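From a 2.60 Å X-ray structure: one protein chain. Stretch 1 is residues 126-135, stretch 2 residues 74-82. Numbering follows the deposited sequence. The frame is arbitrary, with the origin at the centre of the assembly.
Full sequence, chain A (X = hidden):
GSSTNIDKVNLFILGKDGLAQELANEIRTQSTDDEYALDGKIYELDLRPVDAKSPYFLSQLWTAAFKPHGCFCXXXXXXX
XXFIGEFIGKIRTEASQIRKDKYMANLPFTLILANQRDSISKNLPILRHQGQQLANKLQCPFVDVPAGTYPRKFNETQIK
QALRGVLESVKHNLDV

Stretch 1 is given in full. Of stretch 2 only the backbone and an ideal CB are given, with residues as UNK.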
# COMPACT_ATOMS: atom_id res chain seq x y z
N ILE A 126 3.38 -18.00 7.59
CA ILE A 126 2.07 -17.69 8.10
C ILE A 126 1.65 -16.26 7.75
O ILE A 126 0.48 -16.02 7.44
CB ILE A 126 1.93 -18.00 9.61
CG1 ILE A 126 0.46 -18.17 9.96
CG2 ILE A 126 2.64 -16.95 10.48
CD1 ILE A 126 0.21 -19.07 11.14
N LEU A 127 2.60 -15.33 7.78
CA LEU A 127 2.36 -13.98 7.32
C LEU A 127 1.81 -13.98 5.89
O LEU A 127 0.73 -13.42 5.64
CB LEU A 127 3.63 -13.12 7.47
CG LEU A 127 4.03 -12.73 8.89
CD1 LEU A 127 5.51 -12.33 9.01
CD2 LEU A 127 3.12 -11.61 9.40
N ARG A 128 2.53 -14.64 4.98
CA ARG A 128 2.14 -14.66 3.55
C ARG A 128 0.75 -15.25 3.37
O ARG A 128 -0.06 -14.68 2.63
CB ARG A 128 3.12 -15.45 2.69
CG ARG A 128 4.28 -14.64 2.13
CD ARG A 128 4.76 -15.14 0.74
NE ARG A 128 3.80 -14.79 -0.32
CZ ARG A 128 4.02 -14.83 -1.64
NH1 ARG A 128 5.20 -15.22 -2.13
NH2 ARG A 128 3.06 -14.46 -2.47
N HIS A 129 0.47 -16.36 4.06
CA HIS A 129 -0.82 -17.01 3.92
C HIS A 129 -1.98 -16.13 4.42
O HIS A 129 -3.01 -16.01 3.74
CB HIS A 129 -0.83 -18.35 4.62
CG HIS A 129 -2.10 -19.12 4.42
ND1 HIS A 129 -3.17 -19.02 5.28
CD2 HIS A 129 -2.47 -19.99 3.45
CE1 HIS A 129 -4.14 -19.81 4.86
NE2 HIS A 129 -3.75 -20.41 3.75
N GLN A 130 -1.83 -15.52 5.59
CA GLN A 130 -2.90 -14.68 6.10
C GLN A 130 -3.01 -13.37 5.33
O GLN A 130 -4.12 -12.85 5.11
CB GLN A 130 -2.75 -14.45 7.60
CG GLN A 130 -2.82 -15.71 8.45
CD GLN A 130 -4.21 -16.29 8.58
OE1 GLN A 130 -5.07 -15.74 9.28
NE2 GLN A 130 -4.44 -17.41 7.92
N GLY A 131 -1.86 -12.85 4.88
CA GLY A 131 -1.89 -11.65 4.07
C GLY A 131 -2.56 -11.91 2.73
O GLY A 131 -3.29 -11.06 2.21
N GLN A 132 -2.30 -13.09 2.16
CA GLN A 132 -2.87 -13.47 0.88
C GLN A 132 -4.38 -13.71 0.95
O GLN A 132 -5.08 -13.49 -0.02
CB GLN A 132 -2.14 -14.69 0.32
CG GLN A 132 -2.50 -15.02 -1.11
CD GLN A 132 -2.21 -13.88 -2.07
OE1 GLN A 132 -1.08 -13.40 -2.17
NE2 GLN A 132 -3.23 -13.42 -2.74
N GLN A 133 -4.87 -14.17 2.10
CA GLN A 133 -6.31 -14.29 2.28
C GLN A 133 -6.95 -12.92 2.49
O GLN A 133 -8.06 -12.65 2.00
CB GLN A 133 -6.65 -15.22 3.44
CG GLN A 133 -6.43 -16.69 3.12
CD GLN A 133 -7.09 -17.62 4.15
OE1 GLN A 133 -7.24 -17.27 5.32
NE2 GLN A 133 -7.49 -18.82 3.70
N LEU A 134 -6.23 -12.04 3.18
CA LEU A 134 -6.69 -10.68 3.30
C LEU A 134 -6.73 -10.06 1.90
O LEU A 134 -7.74 -9.46 1.52
CB LEU A 134 -5.83 -9.86 4.27
CG LEU A 134 -6.26 -8.39 4.39
CD1 LEU A 134 -7.75 -8.30 4.75
CD2 LEU A 134 -5.43 -7.56 5.37
N ALA A 135 -5.65 -10.23 1.14
CA ALA A 135 -5.58 -9.70 -0.23
C ALA A 135 -6.71 -10.25 -1.09
O ALA A 135 -7.35 -9.50 -1.84
CB ALA A 135 -4.24 -10.06 -0.86
N UNK A 74 0.96 -1.83 4.63
CA UNK A 74 2.25 -2.43 4.94
C UNK A 74 2.15 -3.06 6.33
O UNK A 74 1.54 -2.51 7.23
CB UNK A 74 3.38 -1.40 4.87
N UNK A 75 2.74 -4.23 6.46
CA UNK A 75 2.79 -4.98 7.71
C UNK A 75 4.05 -5.85 7.67
O UNK A 75 4.53 -6.22 6.57
CB UNK A 75 1.53 -5.82 7.91
N UNK A 76 4.58 -6.16 8.86
CA UNK A 76 5.76 -6.99 8.98
C UNK A 76 5.67 -8.05 10.10
O UNK A 76 6.67 -8.65 10.51
CB UNK A 76 6.97 -6.09 9.22
N UNK A 77 4.47 -8.25 10.62
CA UNK A 77 4.27 -9.20 11.72
C UNK A 77 2.80 -9.47 11.90
O UNK A 77 1.96 -8.89 11.20
CB UNK A 77 4.87 -8.67 13.02
N UNK A 78 2.50 -10.36 12.84
CA UNK A 78 1.11 -10.70 13.15
C UNK A 78 0.38 -9.47 13.65
O UNK A 78 -0.76 -9.23 13.27
CB UNK A 78 1.04 -11.82 14.19
N UNK A 79 1.04 -8.68 14.48
CA UNK A 79 0.39 -7.52 15.05
C UNK A 79 0.03 -6.52 13.96
O UNK A 79 -1.11 -6.05 13.89
CB UNK A 79 1.29 -6.87 16.10
N UNK A 80 1.01 -6.20 13.10
CA UNK A 80 0.79 -5.25 12.02
C UNK A 80 -0.26 -5.73 11.03
O UNK A 80 -1.11 -4.93 10.58
CB UNK A 80 2.11 -4.98 11.29
N UNK A 81 -0.24 -7.02 10.72
CA UNK A 81 -1.28 -7.61 9.86
C UNK A 81 -2.70 -7.41 10.40
O UNK A 81 -3.61 -7.13 9.65
CB UNK A 81 -1.01 -9.11 9.69
N UNK A 82 -2.85 -7.56 11.71
CA UNK A 82 -4.15 -7.43 12.39
C UNK A 82 -4.65 -5.99 12.43
O UNK A 82 -5.82 -5.75 12.15
CB UNK A 82 -4.05 -7.97 13.82

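Position 74 sits in extended backbone, phi/psi -115/140, with its CB far from every atom of the helix 126-135. The visible helix sets no condition here; a beta-branched residue would suit the strand, though many others would serve. The deposited residue is Val 74, which makes no contact with stretch 1.

Position 75 is still strand, and its CA-to-CB bond points toward the helix. No atom of stretch 1 lies within 5.5 Å of the ideal CB, so a short side chain would leave a gap. What waits across it is apolar: the CD2 methyl of Leu 127 and the bare CA of Gly 131. A long aliphatic chain or an aromatic ring would fit, and a charge would find no partner. The residue is Phe 75, with chi1 at 63° (p). Its CZ reaches 4.2 Å from Gly 131 CA, while Leu 127 CD2 lies at the ring edge, 4.3 Å from Phe 75 CD2. The rule is one of exchange: an ideal CB on residue 131 would come within 3.0 Å of Phe 75 CZ, a clash, so the ring occupies room that the glycine leaves free.

At position 76 the chain leaves the strand and the CB points away, so stretch 1 asks little and a polar residue is plausible. It is Asn 76, whose backbone O lies 4.1 Å from Leu 127 CD1. It takes part in the turn with position 80.

Position 77 is extended, at -167/177, immediately before a helix, and its CB also points away. Ser, Thr, Asp or Asn would suit such an N-cap. Ser 77 fills it and joins the same turn with position 80. The helix 126-135 meets its backbone instead: Leu 127 CD2 packs 3.3 Å from Ser 77 C.

Position 78 opens the helix with its CB sideways, 5.2 Å from Leu 127 CD2. Either an aliphatic or a polar side chain could stand beside that methyl. Ile 78 is found, its backbone N 3.7 Å from Leu 127 CD2.

Position 79 points away into space free of stretch 1, where a polar residue would do. Glu 79 extends there, bonded elsewhere in the structure.

Position 80 points sideways, beyond reach of the helix, but near the turn at 76 and 77; a small hydroxyl would suit. Ser 80 gathers that turn: Asn 76 N donates a hydrogen bond to Ser 80 OG at 2.8 Å, and Ser 77 OG and Ser 80 OG are hydrogen-bonded at 3.0 Å.

Position 81 points toward stretch 1, one turn after 77. Leu 127, Gln 130, Gly 131 and Leu 134 offer a largely apolar surface with no charge to answer, so Leu, Met or Ile are candidates. Leu 81 places CD2 3.5 Å from Gln 130 CB and 3.8 Å from Gly 131 N, and CD1 4.3 Å from Leu 134 CD2. The two helices run nearly parallel, 5° apart.

Position 82 points away, leaving the choice open. Ser 82 turns its OG back to Glu 79 O, a very short 2.4 Å.

Stretch 2 74-82: VFNSIESLS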
# COMPACT_ATOMS: atom_id res chain seq x y z
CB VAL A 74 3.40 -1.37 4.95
CG1 VAL A 74 4.79 -1.98 4.98
CG2 VAL A 74 3.26 -0.43 3.80
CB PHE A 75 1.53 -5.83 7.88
CG PHE A 75 1.36 -6.89 6.82
CD1 PHE A 75 0.90 -6.55 5.55
CD2 PHE A 75 1.74 -8.23 7.07
CE1 PHE A 75 0.81 -7.53 4.57
CE2 PHE A 75 1.63 -9.18 6.09
CZ PHE A 75 1.15 -8.84 4.86
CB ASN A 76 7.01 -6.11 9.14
CG ASN A 76 7.03 -5.36 10.43
OD1 ASN A 76 6.05 -5.33 11.16
ND2 ASN A 76 8.18 -4.74 10.72
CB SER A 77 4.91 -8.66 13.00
OG SER A 77 4.28 -7.45 13.38
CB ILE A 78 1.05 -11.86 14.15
CG1 ILE A 78 1.65 -13.12 13.51
CG2 ILE A 78 -0.38 -12.14 14.58
CD1 ILE A 78 1.93 -14.26 14.47
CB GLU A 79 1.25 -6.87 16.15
CG GLU A 79 0.53 -5.71 16.81
CD GLU A 79 1.27 -5.09 17.99
OE1 GLU A 79 2.42 -5.51 18.29
OE2 GLU A 79 0.69 -4.18 18.63
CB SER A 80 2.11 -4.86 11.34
OG SER A 80 2.97 -5.96 11.16
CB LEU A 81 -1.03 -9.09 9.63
CG LEU A 81 -1.96 -9.56 8.49
CD1 LEU A 81 -1.74 -8.82 7.16
CD2 LEU A 81 -1.96 -11.06 8.28
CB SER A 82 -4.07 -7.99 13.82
OG SER A 82 -3.08 -7.32 14.58
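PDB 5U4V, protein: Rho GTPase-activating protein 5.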